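Side-chain contact in uncharacterized protein (Yersinia pestis, PDB 4RGI), which is of unknown function but folds into a small KTSC domain, an alpha-beta sandwich with two short helices beside an antiparallel sheet: residues F58-G61 against V62-K66. Sequence-based numbering, arbitrary orientation.
Sequences FFDG and VIKGK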
ATOM      1  N   PHE A  58       5.720  -4.882   7.065  1.00 10.50           N
ATOM      2  CA  PHE A  58       5.113  -5.594   5.945  1.00 11.48           C
ATOM      3  C   PHE A  58       5.451  -4.883   4.643  1.00  9.53           C
ATOM      4  O   PHE A  58       5.803  -5.520   3.664  1.00 10.65           O
ATOM      5  CB  PHE A  58       3.600  -5.714   6.102  1.00 13.85           C
ATOM      6  CG  PHE A  58       2.956  -6.566   5.043  1.00 10.82           C
ATOM      7  CD1 PHE A  58       2.608  -6.030   3.814  1.00 13.17           C
ATOM      8  CD2 PHE A  58       2.713  -7.898   5.279  1.00 10.84           C
ATOM      9  CE1 PHE A  58       2.033  -6.808   2.838  1.00 15.90           C
ATOM     10  CE2 PHE A  58       2.134  -8.685   4.303  1.00 15.78           C
ATOM     11  CZ  PHE A  58       1.794  -8.141   3.084  1.00 12.53           C
ATOM     12  N   PHE A  59       5.353  -3.559   4.631  1.00  9.43           N
ATOM     13  CA  PHE A  59       5.742  -2.827   3.434  1.00 10.58           C
ATOM     14  C   PHE A  59       7.184  -3.153   3.059  1.00 13.28           C
ATOM     15  O   PHE A  59       7.488  -3.461   1.909  1.00  9.82           O
ATOM     16  CB  PHE A  59       5.588  -1.330   3.618  1.00  9.67           C
ATOM     17  CG  PHE A  59       6.176  -0.536   2.501  1.00 11.38           C
ATOM     18  CD1 PHE A  59       5.598  -0.555   1.244  1.00 13.65           C
ATOM     19  CD2 PHE A  59       7.315   0.212   2.692  1.00 16.26           C
ATOM     20  CE1 PHE A  59       6.141   0.176   0.207  1.00 12.47           C
ATOM     21  CE2 PHE A  59       7.868   0.948   1.654  1.00 14.01           C
ATOM     22  CZ  PHE A  59       7.290   0.931   0.414  1.00 14.55           C
ATOM     23  N   ASP A  60       8.079  -3.101   4.035  1.00 11.91           N
ATOM     24  CA  ASP A  60       9.494  -3.354   3.751  1.00 14.39           C
ATOM     25  C   ASP A  60       9.759  -4.764   3.240  1.00 19.72           C
ATOM     26  O   ASP A  60      10.606  -4.965   2.364  1.00 18.61           O
ATOM     27  CB  ASP A  60      10.352  -3.109   4.999  1.00 15.57           C
ATOM     28  CG  ASP A  60      10.568  -1.642   5.281  1.00 24.11           C
ATOM     29  OD1 ASP A  60      10.446  -0.839   4.337  1.00 31.14           O
ATOM     30  OD2 ASP A  60      10.874  -1.289   6.442  1.00 24.31           O
ATOM     31  N   GLY A  61       9.037  -5.743   3.770  1.00 13.98           N
ATOM     32  CA  GLY A  61       9.332  -7.132   3.464  1.00 13.86           C
ATOM     33  C   GLY A  61       8.624  -7.708   2.254  1.00 18.83           C
ATOM     34  O   GLY A  61       9.119  -8.659   1.627  1.00 17.56           O
ATOM     35  N   VAL A  62       7.469  -7.141   1.908  1.00 10.62           N
ATOM     36  CA  VAL A  62       6.611  -7.762   0.911  1.00 10.56           C
ATOM     37  C   VAL A  62       6.336  -6.887  -0.304  1.00 12.04           C
ATOM     38  O   VAL A  62       6.167  -7.395  -1.411  1.00 13.09           O
ATOM     39  CB  VAL A  62       5.274  -8.171   1.551  1.00 10.27           C
ATOM     40  CG1 VAL A  62       4.379  -8.875   0.559  1.00 15.79           C
ATOM     41  CG2 VAL A  62       5.538  -9.055   2.756  1.00 15.50           C
ATOM     42  N   ILE A  63       6.289  -5.574  -0.098  1.00  9.27           N
ATOM     43  CA  ILE A  63       5.855  -4.679  -1.172  1.00  9.01           C
ATOM     44  C   ILE A  63       7.025  -3.921  -1.798  1.00 10.79           C
ATOM     45  O   ILE A  63       7.172  -3.890  -3.020  1.00 11.27           O
ATOM     46  CB  ILE A  63       4.813  -3.644  -0.669  1.00  8.64           C
ATOM     47  CG1 ILE A  63       3.625  -4.332   0.006  1.00  8.21           C
ATOM     48  CG2 ILE A  63       4.352  -2.741  -1.823  1.00  9.00           C
ATOM     49  CD1 ILE A  63       2.883  -5.259  -0.916  1.00 15.46           C
ATOM     50  N   LYS A  64       7.853  -3.319  -0.952  1.00 10.27           N
ATOM     51  CA  LYS A  64       8.881  -2.391  -1.411  1.00 10.36           C
ATOM     52  C   LYS A  64       9.800  -3.070  -2.405  1.00 10.98           C
ATOM     53  O   LYS A  64      10.369  -4.112  -2.114  1.00 13.28           O
ATOM     54  CB  LYS A  64       9.695  -1.848  -0.218  1.00 10.93           C
ATOM     55  CG  LYS A  64      10.760  -0.825  -0.612  1.00 19.46           C
ATOM     56  CD  LYS A  64      11.846  -0.727   0.442  1.00 35.13           C
ATOM     57  CE  LYS A  64      11.380   0.094   1.594  1.00 35.60           C
ATOM     58  NZ  LYS A  64      12.443   0.256   2.633  1.00 32.00           N
ATOM     59  N   GLY A  65       9.890  -2.508  -3.603  1.00 13.74           N
ATOM     60  CA  GLY A  65      10.793  -3.012  -4.614  1.00 13.58           C
ATOM     61  C   GLY A  65      10.386  -4.319  -5.245  1.00 18.07           C
ATOM     62  O   GLY A  65      11.126  -4.871  -6.053  1.00 18.99           O
ATOM     63  N   LYS A  66       9.216  -4.826  -4.874  1.00 11.22           N
ATOM     64  CA  LYS A  66       8.747  -6.096  -5.411  1.00 12.74           C
ATOM     65  C   LYS A  66       7.622  -5.910  -6.425  1.00 18.31           C
ATOM     66  O   LYS A  66       7.229  -6.849  -7.114  1.00 17.52           O
ATOM     67  CB  LYS A  66       8.298  -7.015  -4.276  1.00 11.98           C
ATOM     68  CG  LYS A  66       9.467  -7.354  -3.352  1.00 19.98           C
ATOM     69  CD  LYS A  66       9.391  -8.742  -2.795  1.00 27.19           C
ATOM     70  CE  LYS A  66      10.745  -9.143  -2.222  1.00 27.68           C
ATOM     71  NZ  LYS A  66      11.172  -8.198  -1.167  1.00 29.91           N
TER
HETATM   72  O   HOH W   1      10.129  -6.016  -0.170  1.00 18.67           O
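Phe-59 meets Ile-63 and Lys-64 toward the C-terminal end of helix 55-63 in the KTSC alpha-beta sandwich, where a turn widens to the pi type. The evidence is the bond from Lys-64 N to Phe-59 O, five residues back, at 2.9 Å and nearly straight (N-H...O 167°); the same oxygen also accepts from Ile-63 N, the alpha-type bond, which is longer and more bent.

The tight part is apolar. With CG of Phe-59 anti to the backbone N (chi1 171°) and beside the carbonyl carbon, the ring reaches Ile-63 and Lys-64. Lys-64 CB sits over one face of this ring, 4.0 Å from its centroid and displaced toward the rim, while Ile-63 CB approaches Phe-59 CD1 obliquely, at 3.7 Å. Phe-59 also meets Phe-30 edge-to-face, and Ile-63 touches Leu-26, which sets this side of the helix against strand 25-30. One residue earlier, the partly exposed Phe-58 ring takes Val-62 CG2 over its centre, 3.8 Å from the centroid and only 13° off the normal, a CH-pi contact; Phe-58 CZ also touches Val-62 CG1.

The solvent side is polar and looser. Lys-64 runs alongside Asp-60, its chain bending at chi3 to bring Lys-64 NZ to Asp-60 OD1 at 2.8 Å, a salt bridge approached from above the carboxylate plane. Asp-60 OD2 pairs with Arg-13, so two cations flank the carboxylate and would be expected to favour its ionised form. Lys-66 NZ reaches back toward Gly-61 O, but that bond is weak and long. A water ties this exposed turn together more closely, donating to Asp-60 O and Lys-64 O while its oxygen accepts from Lys-66 NZ at 2.6 Å.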